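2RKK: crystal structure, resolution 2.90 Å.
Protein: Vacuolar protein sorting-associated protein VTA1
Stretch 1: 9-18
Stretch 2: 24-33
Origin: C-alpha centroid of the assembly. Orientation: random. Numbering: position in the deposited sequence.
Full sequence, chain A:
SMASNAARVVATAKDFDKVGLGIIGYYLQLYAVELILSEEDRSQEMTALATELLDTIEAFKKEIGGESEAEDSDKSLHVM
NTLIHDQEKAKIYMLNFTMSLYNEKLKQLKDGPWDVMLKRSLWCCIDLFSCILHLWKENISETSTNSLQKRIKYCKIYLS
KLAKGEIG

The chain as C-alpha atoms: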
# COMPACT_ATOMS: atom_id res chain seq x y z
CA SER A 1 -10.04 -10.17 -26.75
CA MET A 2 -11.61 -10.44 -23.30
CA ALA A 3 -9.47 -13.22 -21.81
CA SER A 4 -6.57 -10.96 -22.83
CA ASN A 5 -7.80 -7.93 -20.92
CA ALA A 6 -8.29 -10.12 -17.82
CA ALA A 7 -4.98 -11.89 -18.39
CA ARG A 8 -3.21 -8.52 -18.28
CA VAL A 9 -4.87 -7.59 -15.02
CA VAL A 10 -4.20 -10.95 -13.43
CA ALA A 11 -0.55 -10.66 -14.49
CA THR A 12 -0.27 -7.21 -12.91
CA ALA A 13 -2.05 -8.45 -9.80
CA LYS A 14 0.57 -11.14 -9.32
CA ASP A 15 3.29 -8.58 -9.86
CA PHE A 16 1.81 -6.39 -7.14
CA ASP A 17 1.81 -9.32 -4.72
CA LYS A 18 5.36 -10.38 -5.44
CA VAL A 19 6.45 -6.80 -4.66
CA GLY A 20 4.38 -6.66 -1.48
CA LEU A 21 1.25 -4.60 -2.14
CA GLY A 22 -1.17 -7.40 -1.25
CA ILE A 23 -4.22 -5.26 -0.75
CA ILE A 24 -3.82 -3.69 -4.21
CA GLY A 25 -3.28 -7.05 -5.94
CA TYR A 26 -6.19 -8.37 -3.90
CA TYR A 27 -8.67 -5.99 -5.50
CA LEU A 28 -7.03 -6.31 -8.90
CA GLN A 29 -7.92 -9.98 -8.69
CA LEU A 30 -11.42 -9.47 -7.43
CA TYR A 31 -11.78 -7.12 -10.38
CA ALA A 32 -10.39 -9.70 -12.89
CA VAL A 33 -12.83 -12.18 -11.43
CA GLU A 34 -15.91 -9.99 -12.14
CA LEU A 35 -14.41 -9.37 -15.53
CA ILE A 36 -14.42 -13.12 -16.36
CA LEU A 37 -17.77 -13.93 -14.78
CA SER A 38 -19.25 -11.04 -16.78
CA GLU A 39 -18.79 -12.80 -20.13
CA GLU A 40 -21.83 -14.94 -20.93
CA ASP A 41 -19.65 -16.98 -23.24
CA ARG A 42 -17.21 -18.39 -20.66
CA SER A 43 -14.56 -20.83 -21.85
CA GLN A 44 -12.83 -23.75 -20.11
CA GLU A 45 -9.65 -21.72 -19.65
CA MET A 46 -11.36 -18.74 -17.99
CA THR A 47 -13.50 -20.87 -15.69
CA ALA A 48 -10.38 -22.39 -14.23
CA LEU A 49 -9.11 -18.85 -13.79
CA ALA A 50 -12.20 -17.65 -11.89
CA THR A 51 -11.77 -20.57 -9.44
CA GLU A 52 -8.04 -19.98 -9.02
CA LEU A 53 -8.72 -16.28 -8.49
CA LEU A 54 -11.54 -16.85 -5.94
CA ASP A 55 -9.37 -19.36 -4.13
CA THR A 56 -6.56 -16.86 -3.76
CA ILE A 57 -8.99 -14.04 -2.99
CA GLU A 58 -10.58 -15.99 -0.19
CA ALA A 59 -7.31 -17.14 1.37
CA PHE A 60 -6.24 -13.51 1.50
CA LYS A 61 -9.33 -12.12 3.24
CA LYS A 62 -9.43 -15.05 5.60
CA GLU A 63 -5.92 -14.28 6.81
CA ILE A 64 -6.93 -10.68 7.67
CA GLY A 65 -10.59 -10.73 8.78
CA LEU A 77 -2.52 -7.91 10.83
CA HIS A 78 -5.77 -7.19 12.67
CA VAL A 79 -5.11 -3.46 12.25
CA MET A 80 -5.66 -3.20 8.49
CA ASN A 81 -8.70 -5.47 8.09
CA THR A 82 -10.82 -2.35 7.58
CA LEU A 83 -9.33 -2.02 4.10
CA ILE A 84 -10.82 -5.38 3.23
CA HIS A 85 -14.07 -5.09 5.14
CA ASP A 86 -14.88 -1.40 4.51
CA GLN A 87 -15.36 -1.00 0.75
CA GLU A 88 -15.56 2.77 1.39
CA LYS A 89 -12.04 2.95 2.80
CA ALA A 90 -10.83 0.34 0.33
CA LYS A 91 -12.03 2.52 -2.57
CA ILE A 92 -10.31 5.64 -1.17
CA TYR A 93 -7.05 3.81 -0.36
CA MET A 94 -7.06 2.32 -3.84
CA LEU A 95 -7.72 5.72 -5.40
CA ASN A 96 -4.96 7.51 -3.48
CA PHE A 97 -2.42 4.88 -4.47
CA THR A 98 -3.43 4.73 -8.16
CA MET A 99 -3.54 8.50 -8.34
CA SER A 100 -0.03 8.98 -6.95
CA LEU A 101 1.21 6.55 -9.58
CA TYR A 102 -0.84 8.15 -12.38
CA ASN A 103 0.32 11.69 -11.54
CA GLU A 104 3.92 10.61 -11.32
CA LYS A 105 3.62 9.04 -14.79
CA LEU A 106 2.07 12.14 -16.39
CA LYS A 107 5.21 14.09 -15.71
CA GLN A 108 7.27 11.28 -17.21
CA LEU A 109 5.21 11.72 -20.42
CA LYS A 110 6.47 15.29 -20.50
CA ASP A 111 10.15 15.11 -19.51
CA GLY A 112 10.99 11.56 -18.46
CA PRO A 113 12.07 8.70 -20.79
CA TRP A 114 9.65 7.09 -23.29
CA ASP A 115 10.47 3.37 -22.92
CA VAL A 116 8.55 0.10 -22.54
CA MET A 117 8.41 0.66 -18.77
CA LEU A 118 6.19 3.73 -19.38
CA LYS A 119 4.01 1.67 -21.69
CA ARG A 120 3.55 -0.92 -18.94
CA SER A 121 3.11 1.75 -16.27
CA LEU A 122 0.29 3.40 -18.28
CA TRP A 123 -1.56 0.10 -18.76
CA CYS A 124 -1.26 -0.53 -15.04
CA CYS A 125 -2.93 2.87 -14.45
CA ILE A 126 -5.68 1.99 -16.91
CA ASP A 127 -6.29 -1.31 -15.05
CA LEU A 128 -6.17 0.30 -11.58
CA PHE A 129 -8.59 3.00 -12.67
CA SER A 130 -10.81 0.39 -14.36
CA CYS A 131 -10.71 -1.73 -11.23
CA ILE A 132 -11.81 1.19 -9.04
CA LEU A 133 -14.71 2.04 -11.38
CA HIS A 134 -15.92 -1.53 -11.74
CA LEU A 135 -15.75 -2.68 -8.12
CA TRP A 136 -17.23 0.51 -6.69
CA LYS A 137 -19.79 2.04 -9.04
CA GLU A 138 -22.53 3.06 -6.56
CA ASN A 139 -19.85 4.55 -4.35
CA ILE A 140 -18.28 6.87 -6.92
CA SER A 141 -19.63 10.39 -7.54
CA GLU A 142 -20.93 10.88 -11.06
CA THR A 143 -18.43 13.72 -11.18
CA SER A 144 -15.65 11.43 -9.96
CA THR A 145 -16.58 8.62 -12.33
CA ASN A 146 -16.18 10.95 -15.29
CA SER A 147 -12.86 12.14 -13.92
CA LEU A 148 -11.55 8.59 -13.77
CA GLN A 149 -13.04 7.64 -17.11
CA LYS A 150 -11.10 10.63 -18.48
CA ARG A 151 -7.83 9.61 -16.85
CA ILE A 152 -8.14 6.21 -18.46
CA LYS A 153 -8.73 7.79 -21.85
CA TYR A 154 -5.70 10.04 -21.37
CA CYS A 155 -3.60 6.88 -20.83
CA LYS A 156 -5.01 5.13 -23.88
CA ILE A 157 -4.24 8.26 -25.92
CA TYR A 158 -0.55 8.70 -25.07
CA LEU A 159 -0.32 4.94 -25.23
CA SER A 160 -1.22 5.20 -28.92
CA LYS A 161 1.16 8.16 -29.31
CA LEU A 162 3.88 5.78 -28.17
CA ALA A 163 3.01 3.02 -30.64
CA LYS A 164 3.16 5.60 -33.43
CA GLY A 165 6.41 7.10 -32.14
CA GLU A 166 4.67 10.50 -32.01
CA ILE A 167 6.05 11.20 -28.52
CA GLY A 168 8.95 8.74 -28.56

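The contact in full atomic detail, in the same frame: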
# COMPACT_ATOMS: atom_id res chain seq x y z
N VAL A 9 -4.57 -7.95 -16.39
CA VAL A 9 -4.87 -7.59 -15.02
C VAL A 9 -4.31 -8.64 -14.08
O VAL A 9 -3.51 -8.34 -13.20
CB VAL A 9 -6.40 -7.45 -14.82
CG1 VAL A 9 -6.75 -7.52 -13.35
CG2 VAL A 9 -6.87 -6.14 -15.42
N VAL A 10 -4.70 -9.89 -14.28
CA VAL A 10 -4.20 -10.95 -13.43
C VAL A 10 -2.68 -10.97 -13.35
O VAL A 10 -2.11 -11.24 -12.29
CB VAL A 10 -4.71 -12.33 -13.88
CG1 VAL A 10 -4.15 -13.41 -12.98
CG2 VAL A 10 -6.23 -12.36 -13.83
N ALA A 11 -2.01 -10.70 -14.47
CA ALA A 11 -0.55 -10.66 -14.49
C ALA A 11 -0.04 -9.54 -13.58
O ALA A 11 0.88 -9.74 -12.78
CB ALA A 11 -0.06 -10.44 -15.90
N THR A 12 -0.65 -8.37 -13.71
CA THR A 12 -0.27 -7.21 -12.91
C THR A 12 -0.57 -7.43 -11.44
O THR A 12 0.15 -6.94 -10.57
CB THR A 12 -1.04 -5.96 -13.35
OG1 THR A 12 -0.98 -5.82 -14.77
CG2 THR A 12 -0.45 -4.72 -12.70
N ALA A 13 -1.65 -8.15 -11.17
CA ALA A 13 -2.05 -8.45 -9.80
C ALA A 13 -0.96 -9.25 -9.12
O ALA A 13 -0.56 -8.96 -7.99
CB ALA A 13 -3.35 -9.23 -9.81
N LYS A 14 -0.48 -10.28 -9.83
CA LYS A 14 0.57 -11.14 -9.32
C LYS A 14 1.84 -10.34 -9.12
O LYS A 14 2.57 -10.55 -8.15
CB LYS A 14 0.80 -12.31 -10.30
CG LYS A 14 -0.38 -13.28 -10.32
CD LYS A 14 -0.19 -14.50 -11.24
CE LYS A 14 -1.39 -15.47 -11.10
NZ LYS A 14 -1.29 -16.71 -11.93
N ASP A 15 2.10 -9.40 -10.01
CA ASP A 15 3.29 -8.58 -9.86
C ASP A 15 3.18 -7.75 -8.59
O ASP A 15 4.14 -7.63 -7.84
CB ASP A 15 3.47 -7.69 -11.08
CG ASP A 15 4.27 -8.37 -12.16
OD1 ASP A 15 4.07 -9.60 -12.36
OD2 ASP A 15 5.11 -7.71 -12.81
N PHE A 16 2.01 -7.19 -8.34
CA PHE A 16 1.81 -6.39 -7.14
C PHE A 16 1.94 -7.20 -5.86
O PHE A 16 2.23 -6.63 -4.80
CB PHE A 16 0.45 -5.73 -7.14
CG PHE A 16 0.43 -4.43 -7.85
CD1 PHE A 16 0.39 -4.38 -9.23
CD2 PHE A 16 0.44 -3.24 -7.14
CE1 PHE A 16 0.36 -3.16 -9.89
CE2 PHE A 16 0.41 -2.01 -7.80
CZ PHE A 16 0.36 -1.98 -9.17
N ASP A 17 1.67 -8.50 -5.92
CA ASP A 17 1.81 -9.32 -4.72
C ASP A 17 3.28 -9.59 -4.49
O ASP A 17 3.81 -9.37 -3.40
CB ASP A 17 1.04 -10.65 -4.85
CG ASP A 17 -0.47 -10.47 -4.76
OD1 ASP A 17 -0.98 -9.96 -3.73
OD2 ASP A 17 -1.16 -10.87 -5.72
N LYS A 18 3.94 -10.06 -5.54
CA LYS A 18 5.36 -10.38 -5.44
C LYS A 18 6.22 -9.21 -4.94
O LYS A 18 7.31 -9.42 -4.42
CB LYS A 18 5.87 -10.88 -6.79
CG LYS A 18 7.32 -11.29 -6.77
CD LYS A 18 7.74 -11.82 -8.13
CE LYS A 18 9.26 -11.98 -8.22
NZ LYS A 18 9.99 -10.68 -8.21
N ILE A 24 -3.60 -4.15 -2.83
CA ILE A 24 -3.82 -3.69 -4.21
C ILE A 24 -4.09 -4.93 -5.09
O ILE A 24 -5.15 -5.03 -5.70
CB ILE A 24 -2.57 -2.93 -4.79
CG1 ILE A 24 -2.05 -1.89 -3.80
CG2 ILE A 24 -2.96 -2.21 -6.05
CD1 ILE A 24 -2.96 -0.71 -3.59
N GLY A 25 -3.13 -5.86 -5.13
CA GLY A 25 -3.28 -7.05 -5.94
C GLY A 25 -4.53 -7.83 -5.59
O GLY A 25 -5.07 -8.57 -6.42
N TYR A 26 -4.99 -7.68 -4.35
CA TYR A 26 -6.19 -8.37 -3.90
C TYR A 26 -7.35 -7.91 -4.78
O TYR A 26 -7.98 -8.71 -5.47
CB TYR A 26 -6.47 -8.01 -2.44
CG TYR A 26 -7.84 -8.43 -1.94
CD1 TYR A 26 -8.17 -9.80 -1.80
CD2 TYR A 26 -8.78 -7.47 -1.54
CE1 TYR A 26 -9.40 -10.20 -1.26
CE2 TYR A 26 -10.01 -7.84 -1.00
CZ TYR A 26 -10.31 -9.21 -0.86
OH TYR A 26 -11.52 -9.59 -0.29
N TYR A 27 -7.60 -6.61 -4.74
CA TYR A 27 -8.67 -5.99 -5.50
C TYR A 27 -8.52 -6.11 -7.00
O TYR A 27 -9.53 -6.17 -7.73
CB TYR A 27 -8.80 -4.54 -5.06
CG TYR A 27 -9.42 -4.47 -3.69
CD1 TYR A 27 -8.73 -3.96 -2.59
CD2 TYR A 27 -10.72 -4.93 -3.48
CE1 TYR A 27 -9.32 -3.90 -1.32
CE2 TYR A 27 -11.31 -4.88 -2.23
CZ TYR A 27 -10.62 -4.37 -1.16
OH TYR A 27 -11.25 -4.30 0.05
N LEU A 28 -7.28 -6.14 -7.48
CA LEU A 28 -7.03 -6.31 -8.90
C LEU A 28 -7.59 -7.66 -9.29
O LEU A 28 -8.16 -7.82 -10.36
CB LEU A 28 -5.54 -6.28 -9.18
CG LEU A 28 -4.99 -4.89 -9.42
CD1 LEU A 28 -3.50 -4.96 -9.73
CD2 LEU A 28 -5.76 -4.25 -10.57
N GLN A 29 -7.45 -8.63 -8.40
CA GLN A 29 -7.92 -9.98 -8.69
C GLN A 29 -9.41 -10.06 -8.69
O GLN A 29 -10.03 -10.64 -9.60
CB GLN A 29 -7.37 -10.96 -7.67
CG GLN A 29 -5.91 -11.20 -7.83
CD GLN A 29 -5.32 -11.87 -6.64
OE1 GLN A 29 -5.47 -13.07 -6.44
NE2 GLN A 29 -4.64 -11.09 -5.80
N LEU A 30 -9.98 -9.51 -7.64
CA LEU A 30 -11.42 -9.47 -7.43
C LEU A 30 -12.05 -8.84 -8.67
O LEU A 30 -13.11 -9.27 -9.14
CB LEU A 30 -11.71 -8.64 -6.19
CG LEU A 30 -13.02 -8.88 -5.49
CD1 LEU A 30 -13.25 -10.37 -5.28
CD2 LEU A 30 -12.97 -8.15 -4.15
N TYR A 31 -11.36 -7.83 -9.19
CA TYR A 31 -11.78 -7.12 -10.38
C TYR A 31 -11.72 -8.12 -11.56
O TYR A 31 -12.75 -8.38 -12.19
CB TYR A 31 -10.86 -5.89 -10.58
CG TYR A 31 -10.96 -5.18 -11.93
CD1 TYR A 31 -12.20 -4.99 -12.56
CD2 TYR A 31 -9.81 -4.73 -12.59
CE1 TYR A 31 -12.30 -4.38 -13.82
CE2 TYR A 31 -9.89 -4.11 -13.84
CZ TYR A 31 -11.15 -3.95 -14.45
OH TYR A 31 -11.27 -3.38 -15.70
N ALA A 32 -10.55 -8.72 -11.81
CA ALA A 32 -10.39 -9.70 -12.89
C ALA A 32 -11.45 -10.78 -12.82
O ALA A 32 -11.93 -11.28 -13.83
CB ALA A 32 -9.00 -10.33 -12.83
N VAL A 33 -11.82 -11.16 -11.61
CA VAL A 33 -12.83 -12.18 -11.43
C VAL A 33 -14.16 -11.72 -12.04
O VAL A 33 -14.72 -12.42 -12.87
CB VAL A 33 -13.03 -12.51 -9.94
CG1 VAL A 33 -13.93 -13.70 -9.78
CG2 VAL A 33 -11.69 -12.79 -9.29

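How do the two backbones lie against each other? Both stretches are helical, and they run nearly antiparallel, with 162° between their N-to-C directions and a closest axial approach of 8.0 Å. The start of the first stretch therefore meets the end of the second: the CA of Val-9 lies 6.3 Å from the CA of Ala-32, and the CA of Val-10 is 6.1 Å from the CA of Gln-29. The spacing tightens further along, where the CA of Ala-13 comes within 4.3 Å of the CA of Gly-25.

What allows such a close approach at Ala-13 and Gly-25? The side chains there are minimal. Gly-25 presents bare backbone, and a CB in the ideal position would fall 2.8 Å from Ala-13 O, a clash, and 3.1 Å from Asp-17 OD2. Ala-13 points its methyl toward the other helix, where CB settles 3.7 Å from CB of Leu-28 and 3.8 Å from CG of Gln-29. Small groups thus let the backbones come together while larger neighbours pack around them.

Which apolar side chains fill the rest of the contact? Leu-28, directed toward the first helix, is the common partner. Leu-28 CD1 lies 4.0 Å from Phe-16 CD1, and Leu-28 CD2 is 4.4 Å from Val-9 CG1. Phe-16 also meets Ile-24, with CD2 of the ring 3.7 Å from Ile-24 CG2. At the other end, Ala-32 CB sits 3.6 Å from both Val-9 CG1 and Val-10 CG2, so two valines share one methyl. Val-9 extends this patch through CG2, which lies 4.0 Å from CE2 of Tyr-31, and its CG1 packs 3.3 Å from the backbone O of Leu-28. Nonpolar surfaces removed from water in this way account for much of the 475 Å² buried between the stretches.

Do polar groups tie the helices together? No hydrogen bond crosses between them. Gln-29 NE2 comes 3.5 Å from Asp-17 OD2, but the angle is poor for a hydrogen bond. The amide instead turns back along its own helix, where Gln-29 NE2 donates to Gly-25 O at 2.6 Å, an acceptor that also receives the backbone N of Gln-29 at 3.1 Å. Within each helix, backbone hydrogen bonds such as Ala-13 N to Val-9 O (2.8 Å) and Ala-32 N to Leu-28 O (2.9 Å) hold each helix together, leaving the contact between helices to close packing.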